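Side-chain contacts in putative lipoprotein (Bacteroides fragilis, PDB 3QNK), which probably captures nutrients such as glycans at the outer membrane surface, as SusD-family lipoproteins do, working with a SusC-like transporter: residues Val191-Lys196 with Asp398-Leu403; Ala183-Lys188 with Ile202-Glu207; His471-Arg474 with Glu480-Val483; Leu280-Glu285 with Gln294-Pro299. All coordinates share one frame; numbering follows the deposited sequence.

Interaction 1: residues Val191-Lys196 with Asp398-Leu403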
loop_
_atom_site.group_PDB
_atom_site.type_symbol
_atom_site.label_atom_id
_atom_site.label_comp_id
_atom_site.label_asym_id
_atom_site.label_seq_id
_atom_site.Cartn_x
_atom_site.Cartn_y
_atom_site.Cartn_z
ATOM N N VAL B 191 -17.884 6.489 -19.374
ATOM C CA VAL B 191 -18.453 5.360 -18.619
ATOM C C VAL B 191 -19.600 4.695 -19.453
ATOM O O VAL B 191 -19.632 3.463 -19.580
ATOM C CB VAL B 191 -18.920 5.799 -17.215
ATOM C CG1 VAL B 191 -19.566 4.649 -16.465
ATOM C CG2 VAL B 191 -17.752 6.334 -16.408
ATOM N N GLU B 192 -20.463 5.511 -20.074
ATOM C CA GLU B 192 -21.547 5.036 -20.926
ATOM C C GLU B 192 -21.011 4.359 -22.195
ATOM O O GLU B 192 -21.574 3.361 -22.640
ATOM C CB GLU B 192 -22.500 6.183 -21.309
ATOM C CG GLU B 192 -23.344 6.732 -20.161
ATOM C CD GLU B 192 -23.999 8.093 -20.379
ATOM O OE1 GLU B 192 -23.434 8.915 -21.135
ATOM O OE2 GLU B 192 -25.067 8.352 -19.775
ATOM N N LEU B 193 -19.912 4.880 -22.767
ATOM C CA LEU B 193 -19.301 4.315 -23.971
ATOM C C LEU B 193 -18.664 2.957 -23.660
ATOM O O LEU B 193 -18.794 2.005 -24.447
ATOM C CB LEU B 193 -18.263 5.294 -24.555
ATOM C CG LEU B 193 -17.613 4.918 -25.898
ATOM C CD1 LEU B 193 -18.637 4.900 -27.033
ATOM C CD2 LEU B 193 -16.486 5.846 -26.224
ATOM N N TYR B 194 -17.983 2.874 -22.504
ATOM C CA TYR B 194 -17.345 1.650 -22.013
ATOM C C TYR B 194 -18.395 0.544 -21.853
ATOM O O TYR B 194 -18.089 -0.582 -22.216
ATOM C CB TYR B 194 -16.556 1.923 -20.699
ATOM C CG TYR B 194 -15.152 2.475 -20.921
ATOM C CD1 TYR B 194 -14.862 3.288 -22.015
ATOM C CD2 TYR B 194 -14.098 2.118 -20.085
ATOM C CE1 TYR B 194 -13.561 3.729 -22.273
ATOM C CE2 TYR B 194 -12.791 2.583 -20.316
ATOM C CZ TYR B 194 -12.534 3.413 -21.399
ATOM O OH TYR B 194 -11.281 3.929 -21.640
ATOM N N ASP B 195 -19.655 0.880 -21.464
ATOM C CA ASP B 195 -20.753 -0.078 -21.302
ATOM C C ASP B 195 -21.716 -0.126 -22.521
ATOM O O ASP B 195 -22.839 -0.674 -22.425
ATOM C CB ASP B 195 -21.550 0.208 -20.013
ATOM C CG ASP B 195 -22.390 -0.977 -19.570
ATOM O OD1 ASP B 195 -21.989 -2.139 -19.861
ATOM O OD2 ASP B 195 -23.467 -0.748 -18.971
ATOM N N LYS B 196 -21.274 0.426 -23.669
ATOM C CA LYS B 196 -22.006 0.407 -24.937
ATOM C C LYS B 196 -23.446 0.999 -24.838
ATOM O O LYS B 196 -24.340 0.589 -25.596
ATOM C CB LYS B 196 -22.043 -1.020 -25.555
ATOM C CG LYS B 196 -20.671 -1.648 -25.763
ATOM C CD LYS B 196 -20.777 -2.831 -26.668
ATOM C CE LYS B 196 -19.456 -3.374 -27.157
ATOM N NZ LYS B 196 -19.650 -4.638 -27.932
ATOM N N ASP B 398 -18.785 10.763 -28.983
ATOM C CA ASP B 398 -19.976 11.070 -29.757
ATOM C C ASP B 398 -19.899 10.369 -31.129
ATOM O O ASP B 398 -20.868 9.717 -31.524
ATOM C CB ASP B 398 -20.125 12.604 -29.923
ATOM C CG ASP B 398 -21.521 13.127 -30.248
ATOM O OD1 ASP B 398 -22.505 12.397 -29.996
ATOM O OD2 ASP B 398 -21.631 14.290 -30.722
ATOM N N ALA B 399 -18.736 10.484 -31.837
ATOM C CA ALA B 399 -18.530 9.858 -33.149
ATOM C C ALA B 399 -18.737 8.340 -33.066
ATOM O O ALA B 399 -19.466 7.766 -33.884
ATOM C CB ALA B 399 -17.137 10.170 -33.666
ATOM N N GLU B 400 -18.184 7.727 -32.006
ATOM C CA GLU B 400 -18.259 6.317 -31.752
ATOM C C GLU B 400 -19.701 5.857 -31.503
ATOM O O GLU B 400 -20.137 4.890 -32.146
ATOM C CB GLU B 400 -17.342 5.945 -30.588
ATOM C CG GLU B 400 -17.095 4.455 -30.522
ATOM C CD GLU B 400 -15.966 3.934 -29.659
ATOM O OE1 GLU B 400 -15.019 4.704 -29.361
ATOM O OE2 GLU B 400 -15.987 2.712 -29.377
ATOM N N ALA B 401 -20.437 6.529 -30.592
ATOM C CA ALA B 401 -21.823 6.202 -30.260
ATOM C C ALA B 401 -22.748 6.471 -31.433
ATOM O O ALA B 401 -23.646 5.670 -31.678
ATOM C CB ALA B 401 -22.276 6.992 -29.058
ATOM N N ARG B 402 -22.514 7.561 -32.180
ATOM C CA ARG B 402 -23.337 7.906 -33.339
ATOM C C ARG B 402 -23.234 6.858 -34.399
ATOM O O ARG B 402 -24.271 6.448 -34.922
ATOM C CB ARG B 402 -22.973 9.256 -33.930
ATOM C CG ARG B 402 -23.668 10.338 -33.196
ATOM C CD ARG B 402 -23.062 11.691 -33.435
ATOM N NE ARG B 402 -23.629 12.623 -32.473
ATOM C CZ ARG B 402 -24.725 13.333 -32.678
ATOM N NH1 ARG B 402 -25.347 13.279 -33.851
ATOM N NH2 ARG B 402 -25.207 14.114 -31.716
ATOM N N LEU B 403 -22.017 6.374 -34.687
ATOM C CA LEU B 403 -21.877 5.336 -35.703
ATOM C C LEU B 403 -22.654 4.073 -35.315
ATOM O O LEU B 403 -23.474 3.603 -36.109
ATOM C CB LEU B 403 -20.409 4.984 -35.978
ATOM C CG LEU B 403 -20.279 3.947 -37.058
ATOM C CD1 LEU B 403 -19.752 4.529 -38.300
ATOM C CD2 LEU B 403 -19.525 2.768 -36.582
#

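Interaction 2: residues Ala183-Lys188 with Ile202-Glu207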
loop_
_atom_site.group_PDB
_atom_site.type_symbol
_atom_site.label_atom_id
_atom_site.label_comp_id
_atom_site.label_asym_id
_atom_site.label_seq_id
_atom_site.Cartn_x
_atom_site.Cartn_y
_atom_site.Cartn_z
ATOM N N ALA B 183 -17.206 18.230 -16.171
ATOM C CA ALA B 183 -16.374 17.074 -15.833
ATOM C C ALA B 183 -17.249 15.846 -15.585
ATOM O O ALA B 183 -16.948 14.770 -16.101
ATOM C CB ALA B 183 -15.510 17.385 -14.621
ATOM N N ALA B 184 -18.374 16.023 -14.863
ATOM C CA ALA B 184 -19.304 14.933 -14.559
ATOM C C ALA B 184 -19.940 14.386 -15.844
ATOM O O ALA B 184 -19.947 13.172 -16.033
ATOM C CB ALA B 184 -20.369 15.401 -13.592
ATOM N N TYR B 185 -20.411 15.270 -16.751
ATOM C CA TYR B 185 -21.008 14.845 -18.016
ATOM C C TYR B 185 -19.971 14.171 -18.900
ATOM O O TYR B 185 -20.269 13.135 -19.510
ATOM C CB TYR B 185 -21.658 16.024 -18.751
ATOM C CG TYR B 185 -23.098 16.288 -18.359
ATOM C CD1 TYR B 185 -24.104 15.370 -18.656
ATOM C CD2 TYR B 185 -23.474 17.503 -17.776
ATOM C CE1 TYR B 185 -25.431 15.612 -18.300
ATOM C CE2 TYR B 185 -24.807 17.775 -17.454
ATOM C CZ TYR B 185 -25.783 16.827 -17.719
ATOM O OH TYR B 185 -27.097 17.085 -17.391
ATOM N N ALA B 186 -18.748 14.738 -18.954
ATOM C CA ALA B 186 -17.644 14.177 -19.728
ATOM C C ALA B 186 -17.276 12.768 -19.209
ATOM O O ALA B 186 -17.148 11.859 -20.028
ATOM C CB ALA B 186 -16.441 15.099 -19.687
ATOM N N LEU B 187 -17.198 12.562 -17.874
ATOM C CA LEU B 187 -16.890 11.231 -17.356
ATOM C C LEU B 187 -18.035 10.292 -17.661
ATOM O O LEU B 187 -17.767 9.169 -18.094
ATOM C CB LEU B 187 -16.542 11.218 -15.850
ATOM C CG LEU B 187 -15.947 9.892 -15.256
ATOM C CD1 LEU B 187 -14.713 9.434 -15.994
ATOM C CD2 LEU B 187 -15.632 10.025 -13.778
ATOM N N LYS B 188 -19.292 10.773 -17.540
ATOM C CA LYS B 188 -20.511 10.015 -17.812
ATOM C C LYS B 188 -20.462 9.438 -19.219
ATOM O O LYS B 188 -20.634 8.226 -19.368
ATOM C CB LYS B 188 -21.764 10.895 -17.615
ATOM C CG LYS B 188 -23.046 10.155 -17.248
ATOM C CD LYS B 188 -24.166 11.051 -16.707
ATOM C CE LYS B 188 -25.548 10.571 -17.139
ATOM N NZ LYS B 188 -26.053 11.232 -18.392
ATOM N N ILE B 202 -24.399 10.085 -26.576
ATOM C CA ILE B 202 -24.793 11.185 -27.445
ATOM C C ILE B 202 -25.448 12.318 -26.631
ATOM O O ILE B 202 -25.141 13.494 -26.867
ATOM C CB ILE B 202 -25.720 10.666 -28.583
ATOM C CG1 ILE B 202 -24.974 9.637 -29.453
ATOM C CG2 ILE B 202 -26.260 11.844 -29.437
ATOM C CD1 ILE B 202 -25.827 8.730 -30.283
ATOM N N LYS B 203 -26.317 11.949 -25.678
ATOM C CA LYS B 203 -27.035 12.872 -24.807
ATOM C C LYS B 203 -26.054 13.565 -23.864
ATOM O O LYS B 203 -26.112 14.793 -23.726
ATOM C CB LYS B 203 -28.137 12.146 -24.031
ATOM C CG LYS B 203 -29.344 11.739 -24.889
ATOM C CD LYS B 203 -30.599 11.458 -24.041
ATOM C CE LYS B 203 -31.439 10.293 -24.516
ATOM N NZ LYS B 203 -31.310 9.100 -23.621
ATOM N N SER B 204 -25.120 12.797 -23.263
ATOM C CA SER B 204 -24.090 13.332 -22.366
ATOM C C SER B 204 -23.155 14.318 -23.092
ATOM O O SER B 204 -22.872 15.393 -22.562
ATOM C CB SER B 204 -23.286 12.205 -21.748
ATOM O OG SER B 204 -24.127 11.476 -20.878
ATOM N N CYS B 205 -22.743 13.974 -24.326
ATOM C CA CYS B 205 -21.892 14.794 -25.186
ATOM C C CYS B 205 -22.599 16.096 -25.537
ATOM O O CYS B 205 -21.966 17.153 -25.495
ATOM C CB CYS B 205 -21.498 14.027 -26.445
ATOM S SG CYS B 205 -20.367 12.654 -26.157
ATOM N N ALA B 206 -23.920 16.031 -25.838
ATOM C CA ALA B 206 -24.750 17.200 -26.198
ATOM C C ALA B 206 -24.715 18.250 -25.081
ATOM O O ALA B 206 -24.709 19.457 -25.351
ATOM C CB ALA B 206 -26.182 16.765 -26.477
ATOM N N GLU B 207 -24.633 17.772 -23.823
ATOM C CA GLU B 207 -24.584 18.627 -22.655
ATOM C C GLU B 207 -23.255 19.377 -22.545
ATOM O O GLU B 207 -23.259 20.565 -22.246
ATOM C CB GLU B 207 -24.859 17.814 -21.385
ATOM C CG GLU B 207 -26.309 17.381 -21.267
ATOM C CD GLU B 207 -27.350 18.471 -21.395
ATOM O OE1 GLU B 207 -27.157 19.572 -20.826
ATOM O OE2 GLU B 207 -28.367 18.213 -22.076
#

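Interaction 3: residues His471-Arg474 with Glu480-Val483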
loop_
_atom_site.group_PDB
_atom_site.type_symbol
_atom_site.label_atom_id
_atom_site.label_comp_id
_atom_site.label_asym_id
_atom_site.label_seq_id
_atom_site.Cartn_x
_atom_site.Cartn_y
_atom_site.Cartn_z
ATOM N N HIS B 471 7.516 -3.698 -32.975
ATOM C CA HIS B 471 8.753 -3.295 -33.598
ATOM C C HIS B 471 9.225 -1.911 -33.159
ATOM O O HIS B 471 8.526 -1.185 -32.454
ATOM C CB HIS B 471 8.552 -3.324 -35.123
ATOM C CG HIS B 471 8.220 -4.688 -35.636
ATOM N ND1 HIS B 471 6.909 -5.138 -35.705
ATOM C CD2 HIS B 471 9.047 -5.699 -35.996
ATOM C CE1 HIS B 471 6.980 -6.385 -36.145
ATOM N NE2 HIS B 471 8.246 -6.768 -36.320
ATOM N N GLY B 472 10.437 -1.583 -33.593
ATOM C CA GLY B 472 11.088 -0.298 -33.359
ATOM C C GLY B 472 12.188 -0.069 -34.370
ATOM O O GLY B 472 12.258 -0.779 -35.370
ATOM N N VAL B 473 13.041 0.915 -34.140
ATOM C CA VAL B 473 14.167 1.180 -35.031
ATOM C C VAL B 473 15.483 1.149 -34.225
ATOM O O VAL B 473 15.476 1.305 -33.005
ATOM C CB VAL B 473 14.048 2.462 -35.910
ATOM C CG1 VAL B 473 12.834 2.381 -36.826
ATOM C CG2 VAL B 473 14.039 3.746 -35.073
ATOM N N ARG B 474 16.595 0.926 -34.929
ATOM C CA ARG B 474 17.953 0.876 -34.414
ATOM C C ARG B 474 18.819 1.559 -35.441
ATOM O O ARG B 474 18.729 1.207 -36.615
ATOM C CB ARG B 474 18.334 -0.589 -34.216
ATOM C CG ARG B 474 19.726 -0.871 -33.787
ATOM C CD ARG B 474 19.899 -2.378 -33.692
ATOM N NE ARG B 474 20.635 -2.901 -34.845
ATOM C CZ ARG B 474 20.437 -4.091 -35.402
ATOM N NH1 ARG B 474 19.518 -4.919 -34.914
ATOM N NH2 ARG B 474 21.164 -4.471 -36.437
ATOM N N GLU B 480 21.269 6.344 -40.919
ATOM C CA GLU B 480 20.628 5.084 -41.268
ATOM C C GLU B 480 20.236 4.234 -40.101
ATOM O O GLU B 480 20.950 4.162 -39.098
ATOM C CB GLU B 480 21.545 4.238 -42.147
ATOM C CG GLU B 480 21.969 4.911 -43.429
ATOM C CD GLU B 480 23.321 4.434 -43.909
ATOM O OE1 GLU B 480 24.295 4.548 -43.131
ATOM O OE2 GLU B 480 23.406 3.933 -45.054
ATOM N N PHE B 481 19.149 3.463 -40.322
ATOM C CA PHE B 481 18.521 2.569 -39.364
ATOM C C PHE B 481 17.972 1.310 -40.026
ATOM O O PHE B 481 17.789 1.262 -41.244
ATOM C CB PHE B 481 17.382 3.307 -38.629
ATOM C CG PHE B 481 16.192 3.641 -39.489
ATOM C CD1 PHE B 481 16.157 4.814 -40.234
ATOM C CD2 PHE B 481 15.102 2.783 -39.556
ATOM C CE1 PHE B 481 15.063 5.103 -41.070
ATOM C CE2 PHE B 481 14.008 3.075 -40.381
ATOM C CZ PHE B 481 13.991 4.234 -41.127
ATOM N N LYS B 482 17.721 0.292 -39.175
ATOM C CA LYS B 482 17.101 -1.010 -39.428
ATOM C C LYS B 482 15.837 -1.085 -38.551
ATOM O O LYS B 482 15.816 -0.473 -37.473
ATOM C CB LYS B 482 18.075 -2.163 -39.074
ATOM C CG LYS B 482 19.228 -2.428 -40.052
ATOM C CD LYS B 482 20.237 -3.362 -39.383
ATOM C CE LYS B 482 21.313 -3.948 -40.273
ATOM N NZ LYS B 482 21.490 -5.413 -40.036
ATOM N N VAL B 483 14.794 -1.839 -38.991
ATOM C CA VAL B 483 13.572 -2.060 -38.193
ATOM C C VAL B 483 13.833 -3.287 -37.331
ATOM O O VAL B 483 14.351 -4.284 -37.818
ATOM C CB VAL B 483 12.275 -2.171 -39.050
ATOM C CG1 VAL B 483 11.040 -2.420 -38.178
ATOM C CG2 VAL B 483 12.094 -0.915 -39.912
#

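Interaction 4: residues Leu280-Glu285 with Gln294-Pro299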
loop_
_atom_site.group_PDB
_atom_site.type_symbol
_atom_site.label_atom_id
_atom_site.label_comp_id
_atom_site.label_asym_id
_atom_site.label_seq_id
_atom_site.Cartn_x
_atom_site.Cartn_y
_atom_site.Cartn_z
ATOM N N LEU B 280 2.791 2.245 -33.830
ATOM C CA LEU B 280 2.150 3.518 -33.572
ATOM C C LEU B 280 2.695 4.581 -34.520
ATOM O O LEU B 280 1.906 5.366 -35.048
ATOM C CB LEU B 280 2.323 3.976 -32.115
ATOM C CG LEU B 280 1.797 5.365 -31.775
ATOM C CD1 LEU B 280 0.260 5.489 -31.995
ATOM C CD2 LEU B 280 2.192 5.748 -30.384
ATOM N N ILE B 281 4.024 4.605 -34.749
ATOM C CA ILE B 281 4.627 5.598 -35.633
ATOM C C ILE B 281 3.998 5.464 -37.025
ATOM O O ILE B 281 3.628 6.481 -37.634
ATOM C CB ILE B 281 6.188 5.481 -35.625
ATOM C CG1 ILE B 281 6.803 6.358 -34.518
ATOM C CG2 ILE B 281 6.794 5.917 -36.955
ATOM C CD1 ILE B 281 6.490 6.053 -33.158
ATOM N N ASP B 282 3.795 4.213 -37.476
ATOM C CA ASP B 282 3.200 3.898 -38.783
ATOM C C ASP B 282 1.773 4.404 -38.925
ATOM O O ASP B 282 1.339 4.654 -40.050
ATOM C CB ASP B 282 3.216 2.377 -39.018
ATOM C CG ASP B 282 4.575 1.787 -39.424
ATOM O OD1 ASP B 282 5.498 2.578 -39.778
ATOM O OD2 ASP B 282 4.703 0.537 -39.428
ATOM N N ALA B 283 1.040 4.541 -37.784
ATOM C CA ALA B 283 -0.352 4.958 -37.735
ATOM C C ALA B 283 -0.537 6.500 -37.867
ATOM O O ALA B 283 -1.657 6.950 -38.155
ATOM C CB ALA B 283 -0.980 4.461 -36.459
ATOM N N PHE B 284 0.536 7.305 -37.687
ATOM C CA PHE B 284 0.466 8.754 -37.885
ATOM C C PHE B 284 0.460 9.049 -39.373
ATOM O O PHE B 284 1.348 8.623 -40.102
ATOM C CB PHE B 284 1.621 9.491 -37.206
ATOM C CG PHE B 284 1.503 9.593 -35.714
ATOM C CD1 PHE B 284 0.785 10.635 -35.126
ATOM C CD2 PHE B 284 2.131 8.673 -34.891
ATOM C CE1 PHE B 284 0.682 10.737 -33.738
ATOM C CE2 PHE B 284 2.041 8.778 -33.501
ATOM C CZ PHE B 284 1.308 9.799 -32.931
ATOM N N GLU B 285 -0.582 9.716 -39.824
ATOM C CA GLU B 285 -0.772 10.063 -41.223
ATOM C C GLU B 285 0.113 11.197 -41.659
ATOM O O GLU B 285 0.602 11.967 -40.826
ATOM C CB GLU B 285 -2.225 10.490 -41.445
ATOM C CG GLU B 285 -3.243 9.370 -41.368
ATOM C CD GLU B 285 -4.656 9.905 -41.391
ATOM O OE1 GLU B 285 -5.044 10.486 -42.429
ATOM O OE2 GLU B 285 -5.353 9.810 -40.352
ATOM N N GLN B 294 4.937 2.422 -44.333
ATOM C CA GLN B 294 4.846 1.511 -43.182
ATOM C C GLN B 294 6.160 0.787 -43.054
ATOM O O GLN B 294 6.643 0.230 -44.046
ATOM C CB GLN B 294 3.678 0.519 -43.333
ATOM C CG GLN B 294 2.310 1.120 -43.644
ATOM C CD GLN B 294 1.778 1.952 -42.533
ATOM O OE1 GLN B 294 1.191 1.445 -41.587
ATOM N NE2 GLN B 294 1.968 3.257 -42.627
ATOM N N TYR B 295 6.752 0.783 -41.843
ATOM C CA TYR B 295 8.057 0.148 -41.648
ATOM C C TYR B 295 8.029 -1.074 -40.758
ATOM O O TYR B 295 8.988 -1.827 -40.803
ATOM C CB TYR B 295 9.048 1.158 -41.075
ATOM C CG TYR B 295 9.367 2.272 -42.044
ATOM C CD1 TYR B 295 8.576 3.412 -42.110
ATOM C CD2 TYR B 295 10.473 2.191 -42.892
ATOM C CE1 TYR B 295 8.861 4.442 -43.005
ATOM C CE2 TYR B 295 10.777 3.219 -43.778
ATOM C CZ TYR B 295 9.961 4.337 -43.840
ATOM O OH TYR B 295 10.248 5.350 -44.717
ATOM N N SER B 296 6.971 -1.291 -39.949
ATOM C CA SER B 296 6.940 -2.395 -38.979
ATOM C C SER B 296 7.222 -3.740 -39.561
ATOM O O SER B 296 7.894 -4.530 -38.897
ATOM C CB SER B 296 5.608 -2.452 -38.247
ATOM O OG SER B 296 5.467 -1.291 -37.447
ATOM N N GLN B 297 6.733 -4.026 -40.786
ATOM C CA GLN B 297 6.911 -5.354 -41.396
ATOM C C GLN B 297 8.099 -5.400 -42.362
ATOM O O GLN B 297 8.245 -6.368 -43.124
ATOM C CB GLN B 297 5.619 -5.833 -42.076
ATOM C CG GLN B 297 4.359 -5.846 -41.167
ATOM C CD GLN B 297 4.549 -6.450 -39.788
ATOM O OE1 GLN B 297 4.993 -7.594 -39.654
ATOM N NE2 GLN B 297 4.176 -5.690 -38.729
ATOM N N ALA B 298 9.001 -4.399 -42.270
ATOM C CA ALA B 298 10.211 -4.357 -43.079
ATOM C C ALA B 298 11.148 -5.491 -42.696
ATOM O O ALA B 298 11.219 -5.823 -41.501
ATOM C CB ALA B 298 10.911 -3.028 -42.886
ATOM N N PRO B 299 11.876 -6.109 -43.661
ATOM C CA PRO B 299 12.875 -7.134 -43.263
ATOM C C PRO B 299 13.976 -6.494 -42.401
ATOM O O PRO B 299 14.320 -5.330 -42.618
ATOM C CB PRO B 299 13.416 -7.664 -44.596
ATOM C CG PRO B 299 13.072 -6.664 -45.609
ATOM C CD PRO B 299 11.898 -5.851 -45.125
#

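Interaction 1: residues Val191-Lys196 with Asp398-Leu403
Leu193 sets its two methyls against the aliphatic stem and the carboxylate of Glu400, the two side chains crossing at about a right angle. CD1 faces the stem, 3.8 Å from CG of Glu400. The other methyl meets the end of the glutamate, CD2 of Leu193 lying 3.6 Å from Glu400 OE1. Both side chains swing CG anti to the backbone N (chi1 -175° for Leu193, -164° for Glu400), and beyond CG the glutamate chain is extended, which brings its carboxylate past the leucine. No hydrogen bond joins the two segments: this is a van der Waals contact made by an apolar residue against a polar one. Ala401 adds a smaller patch, its backbone N lying 4.3 Å from Leu193 CD1.

The two helices, 181-194 and 391-405, are about 200 residues apart in sequence and meet inside the alpha-alpha superhelix of the SusD fold, related to the TPR clan. Leu193 lies in the last turn of its helix, which a Schellman motif closes with Lys196, at positive phi, as the C-prime residue.

The polar end of Glu400 is satisfied from elsewhere: OE2 accepts a hydrogen bond from Trp460 NE1 and forms a salt bridge with Arg459. These partners probably hold the carboxylate as an anion and fix the rotation of the group against which Leu193 packs. Along helix 391-405, Arg402 NE makes a salt bridge to Asp398 OD1; the guanidinium is met in plane at its edge, whereas OD1 is approached from above its carboxylate plane.

Interaction 2: residues Ala183-Lys188 with Ile202-Glu207
Glu207 sets its aliphatic stem on the ring of Tyr185 in a CH-pi contact: CB stands 3.6 Å from the ring centroid and only 4° off the normal, almost exactly over the centre. The next carbon continues across the same face, with CG of Glu207 3.6 Å from Tyr185 CE1. Because the glutamate chain bends at chi2, the carboxylate turns off beyond the ring, and its plane is 36° from that of the tyrosine. There OE2 is held in a salt bridge by Lys210.

Beside this lies a polar link. Lys188 NZ donates to Ser204 OG at 3.2 Å, its chain bending at chi3 and chi4 to bring the ammonium within reach of the hydroxyl. Ser204 also packs by its CB, 3.9 Å from the carbonyl O of Tyr185.

Behind these groups are two consecutive helices, 181-194 and 198-209, forming a nearly antiparallel helical hairpin. Their segments cross at 154° between N-to-C directions with axes 8.5 Å apart. The backbones come nearest at Tyr185 and Ser204, consistent with the small size of serine. Helix 149-166 flanks the hairpin, touching Tyr185 and Lys188.

Ser204 OG also hydrogen-bonds to Glu192 OE1. The hydroxyl thus bridges the ammonium of Lys188 and the carboxylate of Glu192, and so probably ties the second helix to two successive turns of the first.

Interaction 3: residues His471-Arg474 with Glu480-Val483
The ring of Phe481 meets Val473 obliquely: CG1 of the valine comes within 3.6 Å of CD2 of the phenylalanine. With chi1 at 69°, the ring carbon CG of Phe481 lies between the backbone N and the carbonyl carbon, which places the ring beside Val473. Val473 and Val483 project from the same face of the sheet. Phe304 and Phe475 meet the Phe481 ring from outside the two segments, extending this apolar face into an aromatic cluster. CB of His471 lies 4.0 Å from Val483 CG1, and that methyl meets the imidazole obliquely, while ND1 hydrogen-bonds to Glu279.

Arg474 and Lys482 occupy the other face, running side by side in the same direction. The arginine bends at chi3 (103°), which places its guanidinium by the lysine stem, NH2 of Arg474 3.3 Å from Lys482 CD. The two cationic ends thus lie near each other, NH2 of Arg474 3.7 Å from Lys482 NZ, an approach that is probably unfavourable in itself.

Between the faces, two backbone bonds join one pair: Arg474 N to Lys482 O at 3.0 Å and Lys482 N to Arg474 O at 2.9 Å. Val473 and Val483 form the adjoining non-hydrogen-bonded pair, their CA atoms 4.6 Å apart. This is the regular register of an antiparallel beta hairpin, here strands 469-475 and 480-488, with the second strand also pairing with 304-305 to complete a small three-stranded sheet in the SusD-family region.

Interaction 4: residues Leu280-Glu285 with Gln294-Pro299
A buried aspartate on helix 278-283 grips a loop turn: Asp282 turns its carboxylate onto the start of the type I beta turn Tyr295-Ala298, in the loop that leads on to strand 304-305. Each oxygen takes a backbone N-H. Tyr295 N donates to OD1 of Asp282 at 3.0 Å, on the syn side though 32° out of the carboxylate plane. Ser296 N reaches OD2 of Asp282, also at 3.0 Å, through the syn lone pair. OD2 accepts a second bond, from Ser296 OG at 2.8 Å, which arrives from above the carboxylate plane. The serine hydroxyl is set beside its own backbone N by chi1 of -66°, letting N-H and O-H converge on one oxygen. The Tyr295 ring presents its edge to OD1, CD1 being 4.0 Å away.

Gln294 completes the contact at the backbone. Its chain folds back at chi2, and NE2 donates to the carbonyl O of Asp282 at 3.0 Å, tilted from the carbonyl plane; the same amide also donates to Ala292 O. OE1 of Gln294 then lies 3.4 Å from Asp282 CB.

From the helix itself Gln278 NE2 adds a further bond to OD1, while the Tyr295 ring continues edge-to-face onto Phe304. With four donors shared between its two oxygens, the buried carboxylate is probably stabilised as an anion, and these bonds would hold its rotation from both helix and loop.

The four contacts form two groups. Interactions 1 and 2 share helix 181-194, their centres about 11 Å apart, and belong to the helical part of the fold; their segments alternate along the chain, and helix 391-405, some 200 residues later, packs beside the helical hairpin of 181-194 and 198-209. Interactions 3 and 4, also about 11 Å apart between centres, touch directly: His471 and Val483 of the beta hairpin pack on the turn containing Ser296. Interaction 4 is nested within the long loop closed by interaction 1, and interaction 3 follows both. Interactions 2 and 3 lie on opposite sides of the chain's centre, about 42 Å apart between centres, so the set spans the protein from alpha-alpha superhelix to small sheet.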